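Local coordinates for protein glucose-1-phosphate thymidylyltransferase (PDB 4ECM) that catalyses the transfer of a thymidylyl group from dTTP to glucose 1-phosphate, giving dTDP-glucose and pyrophosphate, a step that feeds dTDP-L-rhamnose biosynthesis, at residues I73-G78 with V97-R102; L197-V202 with N224-R229. All coordinates share one frame; numbering follows the deposited sequence.

Contact 1: I73-G78 with V97-R102; sequences IMIITG and VSFTYR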
loop_
_atom_site.group_PDB
_atom_site.type_symbol
_atom_site.label_atom_id
_atom_site.label_comp_id
_atom_site.label_asym_id
_atom_site.label_seq_id
_atom_site.Cartn_x
_atom_site.Cartn_y
_atom_site.Cartn_z
ATOM N N ILE A 73 -3.131 24.174 3.573
ATOM C CA ILE A 73 -2.814 23.324 4.714
ATOM C C ILE A 73 -1.686 22.347 4.433
ATOM O O ILE A 73 -1.687 21.653 3.406
ATOM C CB ILE A 73 -4.049 22.484 5.093
ATOM C CG1 ILE A 73 -5.249 23.398 5.389
ATOM C CG2 ILE A 73 -3.730 21.575 6.291
ATOM C CD1 ILE A 73 -6.585 22.701 5.471
ATOM N N MET A 74 -0.732 22.286 5.357
ATOM C CA MET A 74 0.349 21.335 5.250
ATOM C C MET A 74 0.092 20.169 6.205
ATOM O O MET A 74 -0.301 20.365 7.357
ATOM C CB MET A 74 1.706 21.992 5.541
ATOM C CG MET A 74 2.854 20.980 5.625
ATOM S SD MET A 74 4.489 21.672 5.276
ATOM C CE MET A 74 4.310 21.938 3.513
ATOM N N ILE A 75 0.330 18.964 5.715
ATOM C CA ILE A 75 0.131 17.734 6.474
ATOM C C ILE A 75 1.487 17.071 6.672
ATOM O O ILE A 75 2.203 16.807 5.696
ATOM C CB ILE A 75 -0.758 16.763 5.696
ATOM C CG1 ILE A 75 -2.120 17.405 5.336
ATOM C CG2 ILE A 75 -0.922 15.419 6.453
ATOM C CD1 ILE A 75 -3.022 17.663 6.452
ATOM N N ILE A 76 1.836 16.798 7.928
ATOM C CA ILE A 76 3.081 16.118 8.269
ATOM C C ILE A 76 2.786 14.711 8.798
ATOM O O ILE A 76 1.937 14.539 9.669
ATOM C CB ILE A 76 3.840 16.864 9.356
ATOM C CG1 ILE A 76 4.154 18.304 8.921
ATOM C CG2 ILE A 76 5.135 16.102 9.741
ATOM C CD1 ILE A 76 5.052 18.424 7.694
ATOM N N THR A 77 3.460 13.704 8.256
ATOM C CA THR A 77 3.308 12.339 8.763
ATOM C C THR A 77 4.555 11.532 8.441
ATOM O O THR A 77 5.492 12.048 7.834
ATOM C CB THR A 77 2.028 11.640 8.221
ATOM O OG1 THR A 77 1.740 10.476 9.019
ATOM C CG2 THR A 77 2.181 11.261 6.748
ATOM N N GLY A 78 4.578 10.279 8.884
ATOM C CA GLY A 78 5.723 9.383 8.639
ATOM C C GLY A 78 5.763 8.870 7.207
ATOM O O GLY A 78 4.762 8.875 6.502
ATOM N N VAL A 97 -10.224 22.428 0.032
ATOM C CA VAL A 97 -8.950 22.928 0.561
ATOM C C VAL A 97 -7.804 22.553 -0.374
ATOM O O VAL A 97 -8.015 22.017 -1.450
ATOM C CB VAL A 97 -8.656 22.442 1.985
ATOM C CG1 VAL A 97 -9.724 22.950 2.948
ATOM C CG2 VAL A 97 -8.534 20.904 2.017
ATOM N N SER A 98 -6.585 22.835 0.052
ATOM C CA SER A 98 -5.429 22.592 -0.761
ATOM C C SER A 98 -4.319 22.037 0.141
ATOM O O SER A 98 -3.913 22.706 1.093
ATOM C CB SER A 98 -5.059 23.917 -1.403
ATOM O OG SER A 98 -4.050 23.770 -2.338
ATOM N N PHE A 99 -3.857 20.809 -0.140
ATOM C CA PHE A 99 -2.863 20.145 0.699
ATOM C C PHE A 99 -1.463 20.094 0.115
ATOM O O PHE A 99 -1.275 19.971 -1.091
ATOM C CB PHE A 99 -3.273 18.685 1.009
ATOM C CG PHE A 99 -4.524 18.555 1.850
ATOM C CD1 PHE A 99 -4.602 19.150 3.097
ATOM C CD2 PHE A 99 -5.591 17.782 1.418
ATOM C CE1 PHE A 99 -5.738 19.029 3.872
ATOM C CE2 PHE A 99 -6.738 17.648 2.188
ATOM C CZ PHE A 99 -6.812 18.264 3.418
ATOM N N THR A 100 -0.485 20.146 1.005
ATOM C CA THR A 100 0.928 19.995 0.662
ATOM C C THR A 100 1.457 19.033 1.731
ATOM O O THR A 100 1.103 19.171 2.909
ATOM C CB THR A 100 1.658 21.351 0.676
ATOM O OG1 THR A 100 1.058 22.218 -0.299
ATOM C CG2 THR A 100 3.164 21.198 0.351
ATOM N N TYR A 101 2.283 18.061 1.338
ATOM C CA TYR A 101 2.764 17.049 2.266
ATOM C C TYR A 101 4.274 16.990 2.460
ATOM O O TYR A 101 5.048 17.138 1.508
ATOM C CB TYR A 101 2.331 15.652 1.766
ATOM C CG TYR A 101 0.831 15.461 1.578
ATOM C CD1 TYR A 101 0.038 14.932 2.593
ATOM C CD2 TYR A 101 0.221 15.758 0.365
ATOM C CE1 TYR A 101 -1.367 14.737 2.411
ATOM C CE2 TYR A 101 -1.170 15.570 0.173
ATOM C CZ TYR A 101 -1.949 15.057 1.202
ATOM O OH TYR A 101 -3.290 14.870 1.004
ATOM N N ARG A 102 4.683 16.718 3.693
ATOM C CA ARG A 102 6.096 16.501 4.014
ATOM C C ARG A 102 6.258 15.354 5.007
ATOM O O ARG A 102 5.414 15.146 5.858
ATOM C CB ARG A 102 6.756 17.746 4.558
ATOM C CG ARG A 102 6.700 18.919 3.607
ATOM C CD ARG A 102 7.841 19.853 3.915
ATOM N NE ARG A 102 9.098 19.340 3.378
ATOM C CZ ARG A 102 10.301 19.633 3.855
ATOM N NH1 ARG A 102 10.438 20.379 4.955
ATOM N NH2 ARG A 102 11.377 19.125 3.263
#

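Contact 2: L197-V202 with N224-R229; sequences LYDSKV and NWYLKR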
loop_
_atom_site.group_PDB
_atom_site.type_symbol
_atom_site.label_atom_id
_atom_site.label_comp_id
_atom_site.label_asym_id
_atom_site.label_seq_id
_atom_site.Cartn_x
_atom_site.Cartn_y
_atom_site.Cartn_z
ATOM N N LEU A 197 -1.558 28.818 17.792
ATOM C CA LEU A 197 -1.576 29.870 16.803
ATOM C C LEU A 197 -0.250 30.596 16.941
ATOM O O LEU A 197 0.062 31.104 18.026
ATOM C CB LEU A 197 -2.782 30.801 16.965
ATOM C CG LEU A 197 -4.171 30.131 16.869
ATOM C CD1 LEU A 197 -4.582 29.509 18.214
ATOM C CD2 LEU A 197 -5.236 31.094 16.436
ATOM N N TYR A 198 0.538 30.609 15.856
ATOM C CA TYR A 198 1.891 31.217 15.850
ATOM C C TYR A 198 2.162 32.187 14.700
ATOM O O TYR A 198 1.546 32.096 13.631
ATOM C CB TYR A 198 2.977 30.141 15.722
ATOM C CG TYR A 198 3.064 29.120 16.831
ATOM C CD1 TYR A 198 3.256 29.515 18.146
ATOM C CD2 TYR A 198 3.045 27.765 16.553
ATOM C CE1 TYR A 198 3.359 28.594 19.170
ATOM C CE2 TYR A 198 3.163 26.811 17.583
ATOM C CZ TYR A 198 3.316 27.242 18.892
ATOM O OH TYR A 198 3.430 26.341 19.929
ATOM N N ASP A 199 3.084 33.127 14.934
ATOM C CA ASP A 199 3.565 33.974 13.864
ATOM C C ASP A 199 4.806 33.256 13.315
ATOM O O ASP A 199 5.248 32.250 13.870
ATOM C CB ASP A 199 3.841 35.428 14.295
ATOM C CG ASP A 199 4.962 35.572 15.319
ATOM O OD1 ASP A 199 5.669 34.596 15.619
ATOM O OD2 ASP A 199 5.134 36.706 15.820
ATOM N N SER A 200 5.375 33.770 12.233
ATOM C CA SER A 200 6.496 33.095 11.576
ATOM C C SER A 200 7.803 33.068 12.380
ATOM O O SER A 200 8.752 32.408 11.968
ATOM C CB SER A 200 6.753 33.727 10.208
ATOM O OG SER A 200 7.168 35.069 10.367
ATOM N N LYS A 201 7.854 33.740 13.521
ATOM C CA LYS A 201 9.071 33.760 14.321
ATOM C C LYS A 201 9.347 32.431 15.006
ATOM O O LYS A 201 10.466 32.188 15.457
ATOM C CB LYS A 201 9.027 34.886 15.361
ATOM C CG LYS A 201 9.006 36.288 14.733
ATOM C CD LYS A 201 9.210 37.396 15.777
ATOM C CE LYS A 201 9.268 38.793 15.113
ATOM N NZ LYS A 201 9.307 39.922 16.114
ATOM N N VAL A 202 8.344 31.556 15.065
ATOM C CA VAL A 202 8.513 30.279 15.734
ATOM C C VAL A 202 9.648 29.447 15.117
ATOM O O VAL A 202 10.374 28.739 15.834
ATOM C CB VAL A 202 7.196 29.473 15.755
ATOM C CG1 VAL A 202 6.720 29.162 14.336
ATOM C CG2 VAL A 202 7.350 28.178 16.581
ATOM N N ASN A 224 6.762 28.699 26.035
ATOM C CA ASN A 224 7.434 29.472 27.086
ATOM C C ASN A 224 8.347 30.587 26.512
ATOM O O ASN A 224 8.489 31.644 27.122
ATOM C CB ASN A 224 8.219 28.555 28.049
ATOM C CG ASN A 224 7.324 27.890 29.107
ATOM O OD1 ASN A 224 6.382 28.503 29.596
ATOM N ND2 ASN A 224 7.656 26.654 29.491
ATOM N N TRP A 225 8.959 30.346 25.348
ATOM C CA TRP A 225 9.812 31.348 24.683
ATOM C C TRP A 225 8.961 32.562 24.342
ATOM O O TRP A 225 9.316 33.696 24.668
ATOM C CB TRP A 225 10.490 30.754 23.427
ATOM C CG TRP A 225 11.243 31.751 22.576
ATOM C CD1 TRP A 225 12.433 32.357 22.876
ATOM C CD2 TRP A 225 10.865 32.235 21.264
ATOM N NE1 TRP A 225 12.804 33.197 21.854
ATOM C CE2 TRP A 225 11.867 33.143 20.852
ATOM C CE3 TRP A 225 9.772 31.992 20.403
ATOM C CZ2 TRP A 225 11.817 33.814 19.607
ATOM C CZ3 TRP A 225 9.722 32.658 19.175
ATOM C CH2 TRP A 225 10.739 33.569 18.796
ATOM N N TYR A 226 7.821 32.330 23.699
ATOM C CA TYR A 226 6.898 33.430 23.404
ATOM C C TYR A 226 6.406 34.115 24.682
ATOM O O TYR A 226 6.243 35.332 24.711
ATOM C CB TYR A 226 5.684 32.942 22.646
ATOM C CG TYR A 226 5.829 32.759 21.151
ATOM C CD1 TYR A 226 5.799 33.858 20.293
ATOM C CD2 TYR A 226 5.891 31.495 20.588
ATOM C CE1 TYR A 226 5.866 33.700 18.917
ATOM C CE2 TYR A 226 5.956 31.320 19.206
ATOM C CZ TYR A 226 5.942 32.424 18.377
ATOM O OH TYR A 226 5.988 32.254 17.005
ATOM N N LEU A 227 6.158 33.312 25.724
ATOM C CA LEU A 227 5.686 33.818 27.013
ATOM C C LEU A 227 6.706 34.779 27.642
ATOM O O LEU A 227 6.349 35.889 28.014
ATOM C CB LEU A 227 5.364 32.664 27.967
ATOM C CG LEU A 227 4.886 33.040 29.372
ATOM C CD1 LEU A 227 3.652 33.952 29.310
ATOM C CD2 LEU A 227 4.598 31.773 30.169
ATOM N N LYS A 228 7.962 34.354 27.744
ATOM C CA LYS A 228 9.027 35.209 28.283
ATOM C C LYS A 228 9.196 36.477 27.467
ATOM O O LYS A 228 9.645 37.484 27.987
ATOM C CB LYS A 228 10.371 34.490 28.324
ATOM C CG LYS A 228 10.454 33.363 29.336
ATOM C CD LYS A 228 11.896 32.889 29.469
ATOM C CE LYS A 228 12.039 31.804 30.532
ATOM N NZ LYS A 228 13.487 31.506 30.811
ATOM N N ARG A 229 8.866 36.424 26.178
ATOM C CA ARG A 229 8.960 37.621 25.354
ATOM C C ARG A 229 7.743 38.532 25.576
ATOM O O ARG A 229 7.691 39.634 25.053
ATOM C CB ARG A 229 9.147 37.268 23.879
ATOM C CG ARG A 229 10.526 36.653 23.544
ATOM C CD ARG A 229 10.672 36.306 22.034
ATOM N NE ARG A 229 10.310 37.457 21.197
ATOM C CZ ARG A 229 9.359 37.481 20.257
ATOM N NH1 ARG A 229 9.114 38.620 19.612
ATOM N NH2 ARG A 229 8.674 36.389 19.925
HETATM O O HOH W 1 6.512 37.155 17.959
#

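Contact 1: I73-G78 with V97-R102
Met74 lies over Thr100 and Arg102 of the neighbouring parallel strand. Its CB and CG run past Thr100 O, with CG 3.7 Å from that oxygen. SD then meets Arg102 CG at 3.9 Å, and a bend at chi3 (-71°) turns CE back onto Thr100 CG2 and Arg102 CG. Beside this chain, Ile76 CD1 touches Arg102 CB at 3.6 Å. The guanidinium reaches beyond the pair: NH1 bonds to Leu116 O, and NE to Phe99 O of a second subunit. Strands 72-77 and 98-103 are joined through helix 82-89 in a beta-alpha-beta crossover of the Rossmann-like nucleotidyltransferase fold. Their backbones alternate bonds in parallel fashion: Ile73 N to Ser98 O, Thr100 N to Ile73 O, Ile75 N to Thr100 O (2.9 Å) and Arg102 N to Ile75 O. A weak bond follows from Thr77 N to Arg102 O at 3.4 Å. On the face bearing Ile73 and Ile75, Phe99 CD1 approaches Ile73 CB and Ile75 CG1, the latter at 3.8 Å, while Val97 CG2 lies over one face of the phenyl ring near its rim. Tyr101 stands alongside Ile75, its CD1 3.7 Å from Ile75 CB and its hydroxyl bonded to Gly90 O.

Contact 2: L197-V202 with N224-R229
The Tyr226 hydroxyl donates a hydrogen bond to Asp199, with OH 2.7 Å from OD1, joining helix 219-228 to the type I turn (Asp199 to Val202) that carries strand 190-198 of the central mixed sheet into helix 202-206. Asp199 OD1 lies at the edge of the Tyr226 ring, in its plane, while the carboxylate is rotated 52° from that plane. OD1 receives the hydroxyl on its anti side, tilted out of the carboxylate plane. From the opposite face of the carboxylate Lys201 N donates to Asp199 OD1 at 3.1 Å, a capping bond ahead of the helix. Asp199 CG sits between its own backbone N and carbonyl carbon (chi1 64°), folding the carboxylate back over the turn to reach this amide. Val202 CB lies 3.3 Å from Tyr226 OH.

The rings of Tyr198 and Tyr226 are nearly parallel, at 10°, but strongly offset, meeting mainly along their rims, with Tyr198 CD1 3.4 Å from Tyr226 CE2. Trp225 covers one face of the Tyr226 ring, with CZ3 above its centre, and its CH2 reaches Lys201 O at 3.6 Å. Farther out, Arg229 CD rests on one face of the indole. Lys201 NZ and Arg229 NH1 approach each other while both form salt bridges with Glu151 OE1, whose negative charge probably offsets theirs. Asp199 OD2 accepts from Gly152 N and from a water at 2.6 Å; that water in turn accepts from Arg229 NH2 at 3.0 Å.

Overall arrangement
Contacts 1 and 2 belong to different parts of the nucleotidyltransferase fold, their centres 23 Å apart and their nearest atoms about 12 Å apart, yet both draw on one mixed sheet, contact 1 with two of its strands and contact 2 with the end of strand 190-198. Strand 72-77 of contact 1 pairs with strand 25-30, which pairs with 125-130, and that strand runs antiparallel to strand 190-198. Bound dTDP-glucose lies about 5 Å from the side chain of Ile76 and about 9 Å from that of Tyr198; pyrophosphate is about 9 Å from the side chain of Thr77. The assembly sets them apart too: 97-102 meets a second subunit, whereas no other chain of the assembly touches 197-202 or 224-229.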